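Sister chromatid cohesion protein (Chaetomium thermophilum, PDB 5T8V) probably acts as a cohesin loader that associates with chromatin, the present chain being the C-terminal, HEAT-repeat part of the protein. Local coordinates at residues Leu427-Val439 / Lys449-Ala461. Numbering follows the deposited sequence.
Sequences LLRLLMLMMVGLV and KNMALELLGTMCA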
loop_
_atom_site.group_PDB
_atom_site.type_symbol
_atom_site.label_atom_id
_atom_site.label_comp_id
_atom_site.label_asym_id
_atom_site.label_seq_id
_atom_site.Cartn_x
_atom_site.Cartn_y
_atom_site.Cartn_z
ATOM N N LEU A 427 -21.824 -5.524 -19.853
ATOM C CA LEU A 427 -21.178 -4.219 -19.916
ATOM C C LEU A 427 -19.936 -4.186 -19.034
ATOM O O LEU A 427 -18.864 -3.739 -19.461
ATOM C CB LEU A 427 -22.170 -3.136 -19.499
ATOM C CG LEU A 427 -23.330 -2.912 -20.472
ATOM C CD1 LEU A 427 -24.481 -2.213 -19.780
ATOM C CD2 LEU A 427 -22.858 -2.101 -21.665
ATOM N N LEU A 428 -20.064 -4.670 -17.795
ATOM C CA LEU A 428 -18.918 -4.716 -16.893
ATOM C C LEU A 428 -17.835 -5.652 -17.407
ATOM O O LEU A 428 -16.646 -5.398 -17.197
ATOM C CB LEU A 428 -19.370 -5.150 -15.499
ATOM C CG LEU A 428 -20.206 -4.137 -14.718
ATOM C CD1 LEU A 428 -20.872 -4.808 -13.524
ATOM C CD2 LEU A 428 -19.342 -2.975 -14.263
ATOM N N ARG A 429 -18.223 -6.742 -18.072
ATOM C CA ARG A 429 -17.241 -7.673 -18.617
ATOM C C ARG A 429 -16.399 -7.002 -19.693
ATOM O O ARG A 429 -15.164 -7.047 -19.652
ATOM C CB ARG A 429 -17.942 -8.907 -19.183
ATOM C CG ARG A 429 -16.996 -9.987 -19.696
ATOM C CD ARG A 429 -17.605 -10.752 -20.860
ATOM N NE ARG A 429 -18.888 -11.357 -20.514
ATOM C CZ ARG A 429 -19.697 -11.943 -21.389
ATOM N NH1 ARG A 429 -19.366 -12.006 -22.671
ATOM N NH2 ARG A 429 -20.845 -12.465 -20.981
ATOM N N LEU A 430 -17.054 -6.379 -20.675
ATOM C CA LEU A 430 -16.304 -5.727 -21.744
ATOM C C LEU A 430 -15.483 -4.563 -21.205
ATOM O O LEU A 430 -14.335 -4.354 -21.622
ATOM C CB LEU A 430 -17.257 -5.262 -22.841
ATOM C CG LEU A 430 -18.090 -6.374 -23.481
ATOM C CD1 LEU A 430 -19.021 -5.794 -24.522
ATOM C CD2 LEU A 430 -17.208 -7.442 -24.099
ATOM N N LEU A 431 -16.049 -3.795 -20.273
ATOM C CA LEU A 431 -15.287 -2.717 -19.657
ATOM C C LEU A 431 -14.035 -3.260 -18.978
ATOM O O LEU A 431 -12.942 -2.701 -19.129
ATOM C CB LEU A 431 -16.169 -1.966 -18.660
ATOM C CG LEU A 431 -15.815 -0.502 -18.396
ATOM C CD1 LEU A 431 -16.998 0.224 -17.785
ATOM C CD2 LEU A 431 -14.615 -0.388 -17.486
ATOM N N MET A 432 -14.173 -4.366 -18.247
ATOM C CA MET A 432 -13.033 -4.955 -17.555
ATOM C C MET A 432 -11.974 -5.421 -18.544
ATOM O O MET A 432 -10.786 -5.114 -18.390
ATOM C CB MET A 432 -13.507 -6.110 -16.672
ATOM C CG MET A 432 -12.387 -6.884 -15.997
ATOM S SD MET A 432 -11.733 -8.212 -17.026
ATOM C CE MET A 432 -13.109 -9.359 -17.019
ATOM N N LEU A 433 -12.382 -6.176 -19.568
ATOM C CA LEU A 433 -11.429 -6.601 -20.590
ATOM C C LEU A 433 -10.689 -5.406 -21.172
ATOM O O LEU A 433 -9.474 -5.463 -21.403
ATOM C CB LEU A 433 -12.151 -7.368 -21.697
ATOM C CG LEU A 433 -12.833 -8.675 -21.286
ATOM C CD1 LEU A 433 -13.616 -9.254 -22.457
ATOM C CD2 LEU A 433 -11.818 -9.687 -20.764
ATOM N N MET A 434 -11.405 -4.304 -21.401
ATOM C CA MET A 434 -10.776 -3.128 -21.987
ATOM C C MET A 434 -9.765 -2.504 -21.033
ATOM O O MET A 434 -8.684 -2.080 -21.459
ATOM C CB MET A 434 -11.846 -2.116 -22.380
ATOM C CG MET A 434 -11.305 -0.916 -23.134
ATOM S SD MET A 434 -12.597 -0.005 -23.985
ATOM C CE MET A 434 -13.057 -1.183 -25.257
ATOM N N MET A 435 -10.093 -2.434 -19.741
ATOM C CA MET A 435 -9.166 -1.827 -18.789
ATOM C C MET A 435 -7.929 -2.694 -18.593
ATOM O O MET A 435 -6.804 -2.180 -18.570
ATOM C CB MET A 435 -9.868 -1.577 -17.454
ATOM C CG MET A 435 -11.026 -0.603 -17.554
ATOM S SD MET A 435 -10.561 0.968 -18.308
ATOM C CE MET A 435 -12.116 1.459 -19.047
ATOM N N VAL A 436 -8.111 -4.006 -18.447
ATOM C CA VAL A 436 -6.959 -4.904 -18.397
ATOM C C VAL A 436 -6.087 -4.689 -19.625
ATOM O O VAL A 436 -4.858 -4.575 -19.530
ATOM C CB VAL A 436 -7.420 -6.369 -18.280
ATOM C CG1 VAL A 436 -6.231 -7.320 -18.382
ATOM C CG2 VAL A 436 -8.154 -6.588 -16.969
ATOM N N GLY A 437 -6.716 -4.620 -20.800
ATOM C CA GLY A 437 -5.959 -4.359 -22.013
ATOM C C GLY A 437 -5.152 -3.078 -21.929
ATOM O O GLY A 437 -3.975 -3.046 -22.297
ATOM N N LEU A 438 -5.774 -2.001 -21.437
ATOM C CA LEU A 438 -5.068 -0.726 -21.339
ATOM C C LEU A 438 -3.892 -0.817 -20.377
ATOM O O LEU A 438 -2.842 -0.207 -20.611
ATOM C CB LEU A 438 -6.028 0.382 -20.899
ATOM C CG LEU A 438 -7.052 0.876 -21.928
ATOM C CD1 LEU A 438 -7.970 1.922 -21.308
ATOM C CD2 LEU A 438 -6.372 1.442 -23.171
ATOM N N VAL A 439 -4.045 -1.576 -19.289
ATOM C CA VAL A 439 -2.965 -1.684 -18.312
ATOM C C VAL A 439 -1.837 -2.561 -18.839
ATOM O O VAL A 439 -0.675 -2.377 -18.459
ATOM C CB VAL A 439 -3.517 -2.216 -16.974
ATOM C CG1 VAL A 439 -2.390 -2.462 -15.973
ATOM C CG2 VAL A 439 -4.521 -1.241 -16.395
ATOM N N LYS A 449 -3.874 4.434 -17.992
ATOM C CA LYS A 449 -3.498 3.432 -16.999
ATOM C C LYS A 449 -4.128 3.745 -15.648
ATOM O O LYS A 449 -4.685 2.861 -14.988
ATOM C CB LYS A 449 -1.977 3.354 -16.874
ATOM C CG LYS A 449 -1.278 2.666 -18.036
ATOM C CD LYS A 449 0.222 2.549 -17.777
ATOM C CE LYS A 449 0.959 1.939 -18.960
ATOM N NZ LYS A 449 0.514 0.547 -19.246
ATOM N N ASN A 450 -4.044 5.005 -15.219
ATOM C CA ASN A 450 -4.610 5.391 -13.930
ATOM C C ASN A 450 -6.108 5.127 -13.890
ATOM O O ASN A 450 -6.627 4.565 -12.918
ATOM C CB ASN A 450 -4.316 6.863 -13.654
ATOM C CG ASN A 450 -2.839 7.143 -13.542
ATOM O OD1 ASN A 450 -2.017 6.235 -13.653
ATOM N ND2 ASN A 450 -2.489 8.404 -13.330
ATOM N N MET A 451 -6.824 5.529 -14.939
ATOM C CA MET A 451 -8.253 5.246 -14.997
ATOM C C MET A 451 -8.509 3.745 -14.928
ATOM O O MET A 451 -9.358 3.278 -14.159
ATOM C CB MET A 451 -8.852 5.833 -16.273
ATOM C CG MET A 451 -10.372 5.786 -16.313
ATOM S SD MET A 451 -11.052 6.199 -17.926
ATOM C CE MET A 451 -10.557 4.762 -18.870
ATOM N N ALA A 452 -7.766 2.972 -15.724
ATOM C CA ALA A 452 -7.990 1.532 -15.795
ATOM C C ALA A 452 -7.792 0.875 -14.436
ATOM O O ALA A 452 -8.593 0.032 -14.019
ATOM C CB ALA A 452 -7.058 0.914 -16.835
ATOM N N LEU A 453 -6.718 1.236 -13.731
ATOM C CA LEU A 453 -6.503 0.699 -12.391
ATOM C C LEU A 453 -7.614 1.134 -11.444
ATOM O O LEU A 453 -8.146 0.319 -10.679
ATOM C CB LEU A 453 -5.141 1.151 -11.863
ATOM C CG LEU A 453 -3.919 0.619 -12.616
ATOM C CD1 LEU A 453 -2.668 1.382 -12.217
ATOM C CD2 LEU A 453 -3.738 -0.868 -12.359
ATOM N N GLU A 454 -7.987 2.414 -11.493
ATOM C CA GLU A 454 -9.002 2.929 -10.582
ATOM C C GLU A 454 -10.329 2.202 -10.759
ATOM O O GLU A 454 -11.039 1.950 -9.779
ATOM C CB GLU A 454 -9.168 4.432 -10.798
ATOM C CG GLU A 454 -10.266 5.072 -9.967
ATOM C CD GLU A 454 -10.111 6.578 -9.858
ATOM O OE1 GLU A 454 -9.202 7.131 -10.516
ATOM O OE2 GLU A 454 -10.894 7.209 -9.117
ATOM N N LEU A 455 -10.684 1.856 -11.998
ATOM C CA LEU A 455 -11.941 1.150 -12.234
ATOM C C LEU A 455 -11.815 -0.338 -11.933
ATOM O O LEU A 455 -12.721 -0.933 -11.339
ATOM C CB LEU A 455 -12.404 1.359 -13.676
ATOM C CG LEU A 455 -12.962 2.736 -14.051
ATOM C CD1 LEU A 455 -13.513 2.692 -15.465
ATOM C CD2 LEU A 455 -14.042 3.214 -13.083
ATOM N N LEU A 456 -10.707 -0.956 -12.344
ATOM C CA LEU A 456 -10.461 -2.346 -11.982
ATOM C C LEU A 456 -10.550 -2.541 -10.477
ATOM O O LEU A 456 -10.926 -3.622 -10.012
ATOM C CB LEU A 456 -9.092 -2.792 -12.502
ATOM C CG LEU A 456 -8.995 -3.044 -14.011
ATOM C CD1 LEU A 456 -7.546 -3.212 -14.440
ATOM C CD2 LEU A 456 -9.802 -4.268 -14.414
ATOM N N GLY A 457 -10.226 -1.508 -9.703
ATOM C CA GLY A 457 -10.401 -1.567 -8.266
ATOM C C GLY A 457 -11.855 -1.707 -7.858
ATOM O O GLY A 457 -12.212 -2.636 -7.127
ATOM N N THR A 458 -12.709 -0.792 -8.325
ATOM C CA THR A 458 -14.120 -0.847 -7.949
ATOM C C THR A 458 -14.758 -2.148 -8.421
ATOM O O THR A 458 -15.555 -2.756 -7.697
ATOM C CB THR A 458 -14.876 0.358 -8.519
ATOM O OG1 THR A 458 -14.841 0.315 -9.947
ATOM C CG2 THR A 458 -14.255 1.662 -8.054
ATOM N N MET A 459 -14.419 -2.593 -9.634
ATOM C CA MET A 459 -14.949 -3.862 -10.122
ATOM C C MET A 459 -14.484 -5.017 -9.243
ATOM O O MET A 459 -15.271 -5.910 -8.900
ATOM C CB MET A 459 -14.530 -4.082 -11.579
ATOM C CG MET A 459 -15.297 -3.214 -12.578
ATOM S SD MET A 459 -14.911 -3.541 -14.319
ATOM C CE MET A 459 -13.256 -2.887 -14.410
ATOM N N CYS A 460 -13.208 -5.008 -8.856
ATOM C CA CYS A 460 -12.695 -6.035 -7.957
ATOM C C CYS A 460 -13.496 -6.066 -6.661
ATOM O O CYS A 460 -13.936 -7.133 -6.211
ATOM C CB CYS A 460 -11.215 -5.776 -7.674
ATOM S SG CYS A 460 -10.294 -7.233 -7.197
ATOM N N ALA A 461 -13.699 -4.898 -6.046
ATOM C CA ALA A 461 -14.499 -4.825 -4.829
ATOM C C ALA A 461 -15.892 -5.398 -5.048
ATOM O O ALA A 461 -16.411 -6.132 -4.199
ATOM C CB ALA A 461 -14.589 -3.377 -4.350
#
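Met-435 lies across Ala-452 and drops into the hole formed by Met-451, Ala-452, Leu-455 and Leu-456. Its CG stands anti to the carbonyl carbon (chi1 -62°) and the chain bends again at chi2, which lays SD alongside the Ala-452 backbone, 3.6 Å from Ala-452 CA. Beyond the sulfur, Met-435 CE meets the terminal methyl of Met-451 (CE to CE 3.7 Å), the two chains meeting aslant, and also reaches Leu-455 CD1. Shortened to an alanine, this residue would lose its sulfur and methyl, which is likely to open a gap over Ala-452 and leave the Met-451 methyl without its partner on helix 423-440. The Ala-452 methyl is small enough for the backbones to come close, with Met-435 CA 4.7 Å from Ala-452 CA. On its other flank it takes Val-439 CG2 at 3.4 Å from Ala-452 CB. Val-439 is a second knob, set among Lys-449, Ala-452, Leu-453 and Leu-456. These consecutive helices, 423-440 and 446-474, form a hairpin in the HEAT-repeat fold of the loader, their segments running roughly antiparallel at 136° with axes 8.6 Å apart. Leu-456 returns the interlocking, pushing between Met-432, Met-435, Val-436 and Val-439; its CD2 stands 3.8 Å from Val-436 CG2, and the two side chains cross at nearly a right angle. Ile-613 of helix 610-619 touches both Val-436 and Leu-456. Where the helices splay apart, the long Met-459 spans the greater distance: extended through chi2 and bent at chi3 (-70°), it brings SD to 3.8 Å from Met-432 CB and lays CE against Met-432 CA and CB, with Leu-431 CD2 a little farther off. Leu-431 CD2 also packs on Leu-455 CD1, the leucines crossing almost perpendicularly. Val-409 of helix 402-414 touches Leu-431, and Val-387 of helix 357-391 Met-435. At the opposite end, Lys-449 curls its NZ to 3.3 Å from Val-439 O and donates a hydrogen bond to Asn-441 O.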